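Local atomic coordinates of tRNA (guanine(26)-N(2))-dimethyltransferase (Pyrococcus horikoshii, PDB entry 2DUL), a protein that is a tRNA methyltransferase that probably transfers two methyl groups from S-adenosyl-L-methionine to N2 of guanine 26. Residues 241-246 and 275-280. Sequence-based numbering, arbitrary orientation.
Sequences DETLEK and PVWLGP
W277 has CG anti to its backbone N (chi1 173°), and its six-membered ring lies against T243 and K246; K246 sets CG anti to its own carbonyl carbon (chi1 -65°) and then runs fully extended beside the ring. K246 CB lies over one face of the six-membered ring of W277, 4.0 Å from its centroid and shifted toward the rim, a CH-pi contact; further out, K246 CD lies 3.5 Å from W277 CH2. Lysine suits this place because its methylene chain can cover an aromatic face while the residue stays partly exposed. T243 approaches obliquely, its CG2 3.6 Å from W277 CZ3; its OG1 turns elsewhere, hydrogen-bonded to K239 O and I215 N, so one small buried residue serves both polar and apolar neighbours. K246 leads from the helix into strand 247-252, the middle strand of a three-stranded antiparallel sheet, and W277 ends the adjacent strand 273-277. L278 N donates to K246 O (2.8 Å), tying the residue after one strand to the residue before the other. W277 NE1 helps fix the turn of the indole by donating to P280 O (2.9 Å), which lies close to the ring plane. An alanine in place of W277 would probably leave the K246 methylenes and T243 CG2 facing a gap and P280 O without its indole donor. R198 of helix 192-209 donates through NH2 to W277 O and G279 O.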
ATOM      1  N   ASP A 241       8.409   5.145 -19.763  1.00 19.08           N
ATOM      2  CA  ASP A 241       9.759   4.626 -19.981  1.00 19.33           C
ATOM      3  C   ASP A 241      10.643   4.796 -18.744  1.00 19.35           C
ATOM      4  O   ASP A 241      11.349   3.866 -18.341  1.00 18.58           O
ATOM      5  CB  ASP A 241      10.438   5.327 -21.172  1.00 21.83           C
ATOM      6  CG  ASP A 241       9.742   5.056 -22.494  1.00 24.93           C
ATOM      7  OD1 ASP A 241       9.119   3.983 -22.640  1.00 23.31           O
ATOM      8  OD2 ASP A 241       9.838   5.912 -23.400  1.00 24.68           O
ATOM      9  N   GLU A 242      10.609   5.984 -18.148  1.00 17.22           N
ATOM     10  CA  GLU A 242      11.423   6.272 -16.969  1.00 19.83           C
ATOM     11  C   GLU A 242      11.003   5.409 -15.781  1.00 18.98           C
ATOM     12  O   GLU A 242      11.825   5.058 -14.935  1.00 19.60           O
ATOM     13  CB  GLU A 242      11.308   7.752 -16.596  1.00 22.70           C
ATOM     14  CG  GLU A 242      11.755   8.687 -17.711  1.00 30.50           C
ATOM     15  CD  GLU A 242      11.495  10.148 -17.396  1.00 34.37           C
ATOM     16  OE1 GLU A 242      10.336  10.500 -17.088  1.00 37.50           O
ATOM     17  OE2 GLU A 242      12.451  10.947 -17.459  1.00 39.93           O
ATOM     18  N   THR A 243       9.718   5.080 -15.720  1.00 18.24           N
ATOM     19  CA  THR A 243       9.201   4.249 -14.636  1.00 18.60           C
ATOM     20  C   THR A 243       9.741   2.830 -14.792  1.00 17.87           C
ATOM     21  O   THR A 243      10.228   2.241 -13.832  1.00 18.47           O
ATOM     22  CB  THR A 243       7.658   4.239 -14.647  1.00 17.64           C
ATOM     23  OG1 THR A 243       7.184   5.577 -14.435  1.00 19.69           O
ATOM     24  CG2 THR A 243       7.104   3.336 -13.537  1.00 17.51           C
ATOM     25  N   LEU A 244       9.667   2.283 -16.004  1.00 17.35           N
ATOM     26  CA  LEU A 244      10.180   0.937 -16.234  1.00 17.29           C
ATOM     27  C   LEU A 244      11.685   0.880 -15.950  1.00 18.95           C
ATOM     28  O   LEU A 244      12.215  -0.170 -15.591  1.00 19.03           O
ATOM     29  CB  LEU A 244       9.889   0.477 -17.669  1.00 16.70           C
ATOM     30  CG  LEU A 244       8.416   0.260 -18.046  1.00 18.12           C
ATOM     31  CD1 LEU A 244       8.322  -0.258 -19.478  1.00 20.13           C
ATOM     32  CD2 LEU A 244       7.771  -0.740 -17.082  1.00 19.05           C
ATOM     33  N   GLU A 245      12.372   2.010 -16.097  1.00 19.29           N
ATOM     34  CA  GLU A 245      13.807   2.052 -15.825  1.00 19.84           C
ATOM     35  C   GLU A 245      14.113   1.952 -14.329  1.00 18.85           C
ATOM     36  O   GLU A 245      15.264   1.777 -13.941  1.00 19.87           O
ATOM     37  CB  GLU A 245      14.429   3.339 -16.378  1.00 21.98           C
ATOM     38  CG  GLU A 245      14.704   3.299 -17.870  1.00 29.09           C
ATOM     39  CD  GLU A 245      15.234   4.620 -18.408  1.00 35.82           C
ATOM     40  OE1 GLU A 245      15.568   4.678 -19.610  1.00 38.74           O
ATOM     41  OE2 GLU A 245      15.311   5.599 -17.634  1.00 37.83           O
ATOM     42  N   LYS A 246      13.089   2.075 -13.490  1.00 17.66           N
ATOM     43  CA  LYS A 246      13.296   1.988 -12.050  1.00 18.03           C
ATOM     44  C   LYS A 246      13.076   0.569 -11.536  1.00 18.25           C
ATOM     45  O   LYS A 246      13.215   0.298 -10.335  1.00 18.37           O
ATOM     46  CB  LYS A 246      12.384   2.972 -11.318  1.00 19.49           C
ATOM     47  CG  LYS A 246      12.713   4.423 -11.639  1.00 23.99           C
ATOM     48  CD  LYS A 246      11.931   5.385 -10.763  1.00 29.49           C
ATOM     49  CE  LYS A 246      12.271   6.833 -11.095  1.00 33.17           C
ATOM     50  NZ  LYS A 246      11.551   7.793 -10.203  1.00 37.03           N
ATOM     51  N   PRO A 275      10.888  -9.323 -11.247  1.00 17.25           N
ATOM     52  CA  PRO A 275      11.264  -7.920 -11.061  1.00 18.18           C
ATOM     53  C   PRO A 275      10.614  -7.216  -9.871  1.00 17.89           C
ATOM     54  O   PRO A 275       9.503  -7.547  -9.464  1.00 20.17           O
ATOM     55  CB  PRO A 275      10.876  -7.281 -12.395  1.00 18.75           C
ATOM     56  CG  PRO A 275       9.671  -8.083 -12.806  1.00 18.14           C
ATOM     57  CD  PRO A 275      10.116  -9.502 -12.489  1.00 17.55           C
ATOM     58  N   VAL A 276      11.342  -6.261  -9.305  1.00 16.83           N
ATOM     59  CA  VAL A 276      10.854  -5.465  -8.192  1.00 15.74           C
ATOM     60  C   VAL A 276      11.105  -3.997  -8.501  1.00 16.38           C
ATOM     61  O   VAL A 276      11.921  -3.657  -9.361  1.00 16.97           O
ATOM     62  CB  VAL A 276      11.585  -5.783  -6.867  1.00 18.82           C
ATOM     63  CG1 VAL A 276      11.342  -7.232  -6.457  1.00 17.42           C
ATOM     64  CG2 VAL A 276      13.083  -5.504  -7.023  1.00 19.63           C
ATOM     65  N   TRP A 277      10.385  -3.135  -7.798  1.00 17.18           N
ATOM     66  CA  TRP A 277      10.550  -1.693  -7.932  1.00 17.93           C
ATOM     67  C   TRP A 277      11.796  -1.378  -7.105  1.00 18.07           C
ATOM     68  O   TRP A 277      11.885  -1.790  -5.947  1.00 15.64           O
ATOM     69  CB  TRP A 277       9.325  -0.989  -7.337  1.00 17.53           C
ATOM     70  CG  TRP A 277       9.423   0.495  -7.259  1.00 18.95           C
ATOM     71  CD1 TRP A 277       9.638   1.245  -6.140  1.00 18.44           C
ATOM     72  CD2 TRP A 277       9.235   1.422  -8.335  1.00 17.33           C
ATOM     73  NE1 TRP A 277       9.584   2.584  -6.450  1.00 19.38           N
ATOM     74  CE2 TRP A 277       9.339   2.721  -7.790  1.00 18.99           C
ATOM     75  CE3 TRP A 277       8.982   1.280  -9.706  1.00 17.92           C
ATOM     76  CZ2 TRP A 277       9.201   3.875  -8.569  1.00 20.15           C
ATOM     77  CZ3 TRP A 277       8.844   2.433 -10.484  1.00 18.79           C
ATOM     78  CH2 TRP A 277       8.955   3.711  -9.909  1.00 18.68           C
ATOM     79  N   LEU A 278      12.768  -0.689  -7.702  1.00 17.23           N
ATOM     80  CA  LEU A 278      13.989  -0.318  -6.981  1.00 17.94           C
ATOM     81  C   LEU A 278      14.006   1.183  -6.704  1.00 19.21           C
ATOM     82  O   LEU A 278      15.013   1.733  -6.254  1.00 18.76           O
ATOM     83  CB  LEU A 278      15.243  -0.702  -7.781  1.00 16.56           C
ATOM     84  CG  LEU A 278      15.537  -2.196  -7.953  1.00 17.53           C
ATOM     85  CD1 LEU A 278      16.835  -2.385  -8.723  1.00 16.36           C
ATOM     86  CD2 LEU A 278      15.645  -2.849  -6.577  1.00 17.49           C
ATOM     87  N   GLY A 279      12.885   1.842  -6.977  1.00 18.56           N
ATOM     88  CA  GLY A 279      12.800   3.267  -6.726  1.00 18.33           C
ATOM     89  C   GLY A 279      12.367   3.548  -5.299  1.00 19.24           C
ATOM     90  O   GLY A 279      12.382   2.645  -4.457  1.00 19.41           O
ATOM     91  N   PRO A 280      11.977   4.794  -4.989  1.00 18.43           N
ATOM     92  CA  PRO A 280      11.537   5.192  -3.647  1.00 18.69           C
ATOM     93  C   PRO A 280      10.264   4.461  -3.223  1.00 18.41           C
ATOM     94  O   PRO A 280       9.420   4.141  -4.060  1.00 18.77           O
ATOM     95  CB  PRO A 280      11.277   6.693  -3.793  1.00 18.69           C
ATOM     96  CG  PRO A 280      12.156   7.099  -4.956  1.00 20.43           C
ATOM     97  CD  PRO A 280      11.988   5.947  -5.906  1.00 18.84           C
TER